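Local structure of PilM (Escherichia coli, 3EOI) at residues 4-7 against 8-11; 18-21 against 22-25; 83-86 against 87-91; 99-102 against 103-107. The protein is of unknown function but, as a plasmid-encoded member of the PilM family, probably takes part in making or working a bacterial pilus. All blocks are in the same frame, centred on the assembly; numbering follows the deposited sequence.

Contact 1: 4-7 against 8-11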
# COMPACT_ATOMS: atom_id res chain seq x y z
N ARG A 4 -17.02 -25.52 -9.37
CA ARG A 4 -15.80 -26.04 -8.84
C ARG A 4 -15.14 -25.04 -7.91
O ARG A 4 -14.06 -25.30 -7.38
CB ARG A 4 -14.86 -26.39 -9.98
CG ARG A 4 -15.45 -27.33 -10.97
CD ARG A 4 -14.47 -27.56 -12.11
NE ARG A 4 -15.15 -28.28 -13.17
CZ ARG A 4 -14.60 -28.57 -14.35
NH1 ARG A 4 -15.29 -29.24 -15.26
NH2 ARG A 4 -13.36 -28.21 -14.58
N THR A 5 -15.78 -23.89 -7.70
CA THR A 5 -15.15 -22.79 -6.96
C THR A 5 -14.86 -23.19 -5.52
O THR A 5 -15.72 -23.80 -4.85
CB THR A 5 -16.04 -21.58 -7.05
OG1 THR A 5 -17.32 -21.93 -6.52
CG2 THR A 5 -16.22 -21.22 -8.48
N VAL A 6 -13.64 -22.92 -5.06
CA VAL A 6 -13.29 -23.13 -3.65
C VAL A 6 -13.57 -21.84 -2.90
O VAL A 6 -12.91 -20.81 -3.17
CB VAL A 6 -11.78 -23.45 -3.51
CG1 VAL A 6 -11.36 -23.52 -2.02
CG2 VAL A 6 -11.48 -24.81 -4.29
N HIS A 7 -14.55 -21.85 -1.98
CA HIS A 7 -14.89 -20.63 -1.29
C HIS A 7 -14.04 -20.41 -0.03
O HIS A 7 -13.32 -21.30 0.36
CB HIS A 7 -16.38 -20.63 -0.94
CG HIS A 7 -17.28 -20.79 -2.13
ND1 HIS A 7 -17.94 -21.97 -2.43
CD2 HIS A 7 -17.61 -19.93 -3.12
CE1 HIS A 7 -18.66 -21.81 -3.53
NE2 HIS A 7 -18.48 -20.58 -3.96
N HIS A 8 -14.14 -19.23 0.59
CA HIS A 8 -13.61 -19.03 1.95
C HIS A 8 -12.11 -19.10 2.00
O HIS A 8 -11.54 -19.65 2.96
CB HIS A 8 -14.20 -20.04 2.94
CG HIS A 8 -15.70 -20.12 2.90
ND1 HIS A 8 -16.39 -21.29 3.10
CD2 HIS A 8 -16.63 -19.17 2.64
CE1 HIS A 8 -17.69 -21.05 3.02
NE2 HIS A 8 -17.87 -19.78 2.72
N GLN A 9 -11.46 -18.49 1.02
CA GLN A 9 -9.98 -18.49 1.01
C GLN A 9 -9.38 -17.18 1.50
O GLN A 9 -8.35 -16.73 1.03
CB GLN A 9 -9.44 -18.86 -0.38
CG GLN A 9 -9.81 -20.28 -0.78
CD GLN A 9 -9.23 -20.59 -2.13
OE1 GLN A 9 -8.11 -21.06 -2.24
NE2 GLN A 9 -9.98 -20.25 -3.19
N GLN A 10 -10.02 -16.61 2.50
CA GLN A 10 -9.57 -15.31 3.05
C GLN A 10 -8.13 -15.27 3.51
O GLN A 10 -7.41 -14.35 3.18
CB GLN A 10 -10.49 -14.92 4.24
CG GLN A 10 -11.79 -14.28 3.75
CD GLN A 10 -12.68 -15.33 3.16
OE1 GLN A 10 -12.74 -16.48 3.66
NE2 GLN A 10 -13.38 -14.96 2.08
N THR A 11 -7.67 -16.27 4.27
CA THR A 11 -6.26 -16.20 4.70
C THR A 11 -5.27 -16.34 3.53
O THR A 11 -4.28 -15.58 3.43
CB THR A 11 -5.99 -17.26 5.74
OG1 THR A 11 -6.70 -16.90 6.94
CG2 THR A 11 -4.47 -17.39 6.04
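V6 meets Q9 through both its backbone and its side chain, at the point where the N-terminal tail runs into helix 10-34. Its carbonyl oxygen accepts a hydrogen bond from the side-chain amide, V6 O to Q9 NE2 being 3.0 Å. The bond is bent, with 131° at the hydrogen, and the donor stands above the carbonyl plane instead of lying within it. With CG1 of V6 anti to its own backbone N (chi1 174°), that methyl is turned onto the amide and lies 3.6 Å from Q9 CD. The two side chains cross at about a right angle, and from the N-cap position the extended Q9 chain reaches back to V6.

H7 comes next and touches its neighbour H8 by a different means. CB of H7 sits 3.9 Å from the centroid of the H8 ring and only 8° off the ring normal, a CH-pi contact over the middle of one face. The imidazole of H7 is directed elsewhere: T5 O lies over one of its faces, near the rim. H7 ND1 and H8 NE2 are 5.6 Å apart, so the two imidazoles do not join directly.

All these residues are exposed, and each also touches a crystal neighbour, so lattice packing may help select this conformation. Chemically, a single bent hydrogen bond, backed by a methyl laid against the same amide, implies a local turn before the helix that the Q9 side chain probably holds only loosely.

Contact 2: 18-21 against 22-25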
# COMPACT_ATOMS: atom_id res chain seq x y z
N ALA A 18 -0.61 -9.27 1.07
CA ALA A 18 0.45 -8.63 1.79
C ALA A 18 1.75 -8.82 1.07
O ALA A 18 2.58 -7.88 1.06
CB ALA A 18 0.55 -9.27 3.21
N ALA A 19 1.97 -10.00 0.49
CA ALA A 19 3.24 -10.22 -0.20
C ALA A 19 3.35 -9.29 -1.40
O ALA A 19 4.44 -8.67 -1.62
CB ALA A 19 3.40 -11.70 -0.64
N ASP A 20 2.25 -9.16 -2.14
CA ASP A 20 2.24 -8.19 -3.26
C ASP A 20 2.50 -6.74 -2.82
O ASP A 20 3.27 -5.98 -3.45
CB ASP A 20 0.93 -8.22 -4.04
CG ASP A 20 0.66 -9.57 -4.71
OD1 ASP A 20 1.58 -10.39 -4.78
OD2 ASP A 20 -0.49 -9.76 -5.23
N PHE A 21 1.78 -6.33 -1.77
CA PHE A 21 1.96 -4.99 -1.20
C PHE A 21 3.46 -4.78 -0.87
O PHE A 21 4.09 -3.73 -1.18
CB PHE A 21 1.10 -4.90 0.07
CG PHE A 21 1.00 -3.53 0.69
CD1 PHE A 21 2.12 -2.94 1.32
CD2 PHE A 21 -0.21 -2.80 0.64
CE1 PHE A 21 2.03 -1.69 1.87
CE2 PHE A 21 -0.31 -1.51 1.27
CZ PHE A 21 0.85 -0.95 1.88
N ILE A 22 4.06 -5.73 -0.16
CA ILE A 22 5.43 -5.50 0.31
C ILE A 22 6.37 -5.44 -0.88
O ILE A 22 7.31 -4.62 -0.90
CB ILE A 22 5.85 -6.58 1.32
CG1 ILE A 22 5.08 -6.37 2.63
CG2 ILE A 22 7.35 -6.49 1.59
CD1 ILE A 22 5.06 -7.54 3.51
N ARG A 23 6.12 -6.27 -1.88
CA ARG A 23 6.97 -6.30 -3.08
C ARG A 23 6.95 -4.98 -3.81
O ARG A 23 8.04 -4.46 -4.22
CB ARG A 23 6.47 -7.40 -4.01
CG ARG A 23 7.44 -7.78 -5.06
CD ARG A 23 7.03 -9.12 -5.62
NE ARG A 23 5.72 -9.06 -6.29
CZ ARG A 23 4.63 -9.75 -5.91
NH1 ARG A 23 4.65 -10.59 -4.87
NH2 ARG A 23 3.51 -9.60 -6.62
N TYR A 24 5.75 -4.44 -4.01
CA TYR A 24 5.60 -3.15 -4.69
C TYR A 24 6.13 -2.00 -3.84
O TYR A 24 6.84 -1.10 -4.35
CB TYR A 24 4.14 -2.90 -5.13
CG TYR A 24 3.84 -3.66 -6.44
CD1 TYR A 24 3.44 -4.99 -6.38
CD2 TYR A 24 4.02 -3.08 -7.72
CE1 TYR A 24 3.16 -5.74 -7.50
CE2 TYR A 24 3.72 -3.86 -8.90
CZ TYR A 24 3.30 -5.19 -8.75
OH TYR A 24 3.04 -6.07 -9.81
N MET A 25 5.73 -1.94 -2.57
CA MET A 25 6.30 -0.98 -1.62
C MET A 25 7.85 -0.94 -1.72
O MET A 25 8.45 0.13 -1.91
CB MET A 25 5.88 -1.34 -0.17
CG MET A 25 6.55 -0.45 0.83
SD MET A 25 6.02 -0.78 2.60
CE MET A 25 6.66 -2.34 2.81
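F21 and M25, one helical turn apart, form the tightly packed side of this contact. The sulfur lies beside the ring and not over it: M25 SD is 5.5 Å from the F21 centroid and 81° off the ring normal, a Met-aromatic contact at the edge. The methionine chain is extended through chi1 and chi2, which carries SD out to that edge. W122 of strand 119-123 is touched by both side chains.

The backbone is a regular alpha-helix, part of the long helix 10-34 that lies over the antiparallel sheet; its i to i+4 bonds include I22 N to A18 O at 2.9 Å and M25 N to F21 O at 2.8 Å.

R23 is the solvent side. Exposed itself, it bends at chi3 (64°) so that its guanidinium turns back to the buried carboxylate of D20, forming a salt bridge of 2.8 Å between R23 NH2 and D20 OD1. NH1 adds only a weak bond. The oxygen is met from above the carboxylate plane, and the carboxylate and guanidinium planes stand 72° apart, quite unlike a coplanar, two-pronged pair. D20 has further partners in Q16 at OD1 and N57 at OD2.

Contact 3: 83-86 against 87-91; sequences EQSG and DSALL
The carbonyl oxygen of S85 is gripped by two donors of a single residue, S88. The hydroxyl gives the shorter bond, S88 OG to S85 O at 2.7 Å, and it lies in the carbonyl plane. The backbone bond, S88 N to S85 O, measures 3.0 Å and arrives from 59° above that plane. The two donors thus approach the oxygen from clearly different directions. A chi1 of 75° in S88 swings its OG back over the turn to reach this oxygen.

The side chain of S85 makes a second link. Its OG accepts from A89 N at 3.1 Å, with 158° at the hydrogen, while the methyl of A89 packs beside it, 3.5 Å from CB to S85 OG. The same hydroxyl also bonds to L81 O and, weakly, to L82 O, so it joins the last turn of helix 77-84 to the chain leaving it. Without that hydroxyl, as with an alanine here, the A89 amide and the L81 carbonyl are likely to lose their shared partner and the exit from the helix to become less firmly fixed.

Both central residues of the turn, G86 and D87, have positive phi. G86 N to E83 O at 3.2 Å and the bond from D87 N to L82 O complete the pattern: a Schellman motif with G86 at C-prime ends the helix and merges into a type I' beta turn from S85 to S88.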
# COMPACT_ATOMS: atom_id res chain seq x y z
N GLU A 83 3.93 -9.20 9.70
CA GLU A 83 4.71 -10.43 9.67
C GLU A 83 5.72 -10.46 8.53
O GLU A 83 6.87 -10.86 8.73
CB GLU A 83 3.75 -11.63 9.47
CG GLU A 83 4.48 -12.96 9.46
CD GLU A 83 3.55 -14.13 9.30
OE1 GLU A 83 2.40 -13.93 8.83
OE2 GLU A 83 3.99 -15.24 9.61
N GLN A 84 5.27 -10.14 7.33
CA GLN A 84 6.09 -10.35 6.13
C GLN A 84 7.14 -9.25 5.99
O GLN A 84 8.00 -9.34 5.13
CB GLN A 84 5.20 -10.43 4.89
CG GLN A 84 4.34 -11.74 4.89
CD GLN A 84 3.53 -11.84 3.60
OE1 GLN A 84 3.99 -11.39 2.55
NE2 GLN A 84 2.35 -12.44 3.68
N SER A 85 7.06 -8.23 6.85
CA SER A 85 8.10 -7.16 6.92
C SER A 85 8.88 -7.20 8.26
O SER A 85 9.60 -6.26 8.60
CB SER A 85 7.42 -5.78 6.72
OG SER A 85 6.69 -5.43 7.90
N GLY A 86 8.78 -8.30 9.02
CA GLY A 86 9.58 -8.44 10.25
C GLY A 86 9.22 -7.32 11.22
O GLY A 86 10.04 -6.82 11.98
N ASP A 87 7.97 -6.89 11.16
CA ASP A 87 7.43 -5.84 12.03
C ASP A 87 7.96 -4.48 11.76
O ASP A 87 7.81 -3.55 12.60
CB ASP A 87 7.68 -6.18 13.51
CG ASP A 87 6.88 -7.38 13.95
OD1 ASP A 87 5.71 -7.48 13.55
OD2 ASP A 87 7.41 -8.24 14.66
N SER A 88 8.57 -4.31 10.59
CA SER A 88 9.28 -3.06 10.28
C SER A 88 8.48 -2.08 9.43
O SER A 88 8.82 -0.90 9.44
CB SER A 88 10.61 -3.36 9.60
OG SER A 88 10.42 -3.74 8.27
N ALA A 89 7.45 -2.50 8.68
CA ALA A 89 6.72 -1.52 7.84
C ALA A 89 5.96 -0.52 8.71
O ALA A 89 5.27 -0.90 9.64
CB ALA A 89 5.76 -2.22 6.88
N LEU A 90 6.11 0.74 8.40
CA LEU A 90 5.38 1.77 9.16
C LEU A 90 4.11 2.11 8.39
O LEU A 90 4.15 2.80 7.36
CB LEU A 90 6.26 3.01 9.35
CG LEU A 90 7.57 2.72 10.02
CD1 LEU A 90 8.44 4.01 10.06
CD2 LEU A 90 7.35 2.15 11.42
N LEU A 91 2.97 1.65 8.93
CA LEU A 91 1.70 1.63 8.24
C LEU A 91 0.66 2.51 8.94
O LEU A 91 0.84 2.87 10.10
CB LEU A 91 1.14 0.20 8.17
CG LEU A 91 2.04 -0.79 7.41
CD1 LEU A 91 1.60 -2.21 7.64
CD2 LEU A 91 2.13 -0.43 5.92

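Contact 4: 99-102 against 103-107; sequences LLDT and HGRRI
This contact is a tight hairpin-like reversal at the end of strand 98-100, the outermost strand on one side of the antiparallel sheet. D101 to G104 form a type I beta turn, and G104 with its positive phi fits the G1 beta bulge that commonly follows one. The evidence lies in the backbone, whose two arms run 155° apart. D101 N bonds to R105 O at 2.8 Å. I107 N to L99 O has the same length, and at 178° it is almost straight. Between these bonds, L100 and R106 make a single bridge as a non-hydrogen-bonded pair.

Inside the turn, G104 N reaches D101 O at 2.9 Å. The side chain of D101 adds a bracket: with chi1 at 68°, OD1 comes over the turn and takes R105 N at 2.9 Å, from above the carboxylate plane, plus a weak bond from H103 N. A leucine in its place has no oxygen to offer, and the amides of R105 and H103 would probably lose this acceptor. R105 CG lies along the carboxylate, but its guanidinium runs on away from it. On the L99 side, where A92 of the adjoining strand also packs, L99 CD2 meets I107 CG2 at 3.9 Å.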
# COMPACT_ATOMS: atom_id res chain seq x y z
N LEU A 99 -6.37 10.33 7.41
CA LEU A 99 -5.25 9.45 7.71
C LEU A 99 -5.18 9.22 9.19
O LEU A 99 -5.09 10.19 9.97
CB LEU A 99 -3.92 10.08 7.19
CG LEU A 99 -2.69 9.13 7.39
CD1 LEU A 99 -2.89 7.89 6.48
CD2 LEU A 99 -1.33 9.84 7.06
N LEU A 100 -5.21 7.95 9.57
CA LEU A 100 -5.16 7.50 10.99
C LEU A 100 -3.94 6.63 11.24
O LEU A 100 -3.55 5.77 10.44
CB LEU A 100 -6.41 6.68 11.38
CG LEU A 100 -7.78 7.34 11.09
CD1 LEU A 100 -8.88 6.40 11.70
CD2 LEU A 100 -7.86 8.73 11.69
N ASP A 101 -3.33 6.81 12.39
CA ASP A 101 -2.22 5.91 12.71
C ASP A 101 -2.75 4.54 13.14
O ASP A 101 -3.95 4.31 13.17
CB ASP A 101 -1.25 6.56 13.69
CG ASP A 101 -1.84 6.76 15.07
OD1 ASP A 101 -2.91 6.13 15.34
OD2 ASP A 101 -1.22 7.56 15.85
N THR A 102 -1.87 3.59 13.44
CA THR A 102 -2.40 2.24 13.69
C THR A 102 -3.18 2.18 14.99
O THR A 102 -3.93 1.21 15.21
CB THR A 102 -1.32 1.18 13.70
OG1 THR A 102 -0.31 1.57 14.64
CG2 THR A 102 -0.73 1.06 12.30
N HIS A 103 -3.05 3.21 15.83
CA HIS A 103 -3.85 3.27 17.06
C HIS A 103 -5.09 4.15 16.87
O HIS A 103 -5.72 4.52 17.85
CB HIS A 103 -3.06 3.86 18.21
CG HIS A 103 -1.93 3.01 18.68
ND1 HIS A 103 -2.13 1.84 19.39
CD2 HIS A 103 -0.59 3.19 18.63
CE1 HIS A 103 -0.96 1.33 19.72
NE2 HIS A 103 -0.01 2.13 19.28
N GLY A 104 -5.38 4.53 15.63
CA GLY A 104 -6.66 5.17 15.31
C GLY A 104 -6.66 6.67 15.49
O GLY A 104 -7.72 7.28 15.35
N ARG A 105 -5.50 7.26 15.79
CA ARG A 105 -5.40 8.70 16.01
C ARG A 105 -5.14 9.41 14.69
O ARG A 105 -4.34 8.96 13.86
CB ARG A 105 -4.19 9.05 16.88
CG ARG A 105 -3.78 8.02 17.85
CD ARG A 105 -4.84 7.91 18.84
NE ARG A 105 -4.35 7.39 20.13
CZ ARG A 105 -4.32 8.10 21.26
NH1 ARG A 105 -3.87 7.54 22.37
NH2 ARG A 105 -4.73 9.37 21.27
N ARG A 106 -5.82 10.53 14.51
CA ARG A 106 -5.65 11.32 13.27
C ARG A 106 -4.21 11.79 13.10
O ARG A 106 -3.55 12.21 14.05
CB ARG A 106 -6.57 12.53 13.30
CG ARG A 106 -7.00 13.01 11.92
CD ARG A 106 -7.52 14.45 11.93
NE ARG A 106 -8.99 14.57 11.74
CZ ARG A 106 -9.83 15.12 12.63
NH1 ARG A 106 -9.38 15.61 13.77
NH2 ARG A 106 -11.14 15.18 12.36
N ILE A 107 -3.71 11.68 11.87
CA ILE A 107 -2.49 12.32 11.46
C ILE A 107 -2.95 13.49 10.56
O ILE A 107 -3.54 13.27 9.49
CB ILE A 107 -1.56 11.35 10.70
CG1 ILE A 107 -1.06 10.21 11.64
CG2 ILE A 107 -0.37 12.12 10.06
CD1 ILE A 107 -0.43 9.05 10.93

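Contacts 1 and 2 share helix 10-34, one at its start and the other well inside it, with centres about 22 Å apart and no touch between them. Contacts 2 and 3 are neighbours, their centres about 11 Å apart: Q84 at the end of helix 77-84 packs on A18, A19 and I22, with A19 CA 3.1 Å from Q84 OE1. Contact 3 also touches contact 4 in space, L91 O lying 3.3 Å from T102 CG2, although the centres are about 17 Å apart. Contact 1 stands apart, about 32 Å from contact 4 between centres. With the function unknown, none of the four can be tied to an active site.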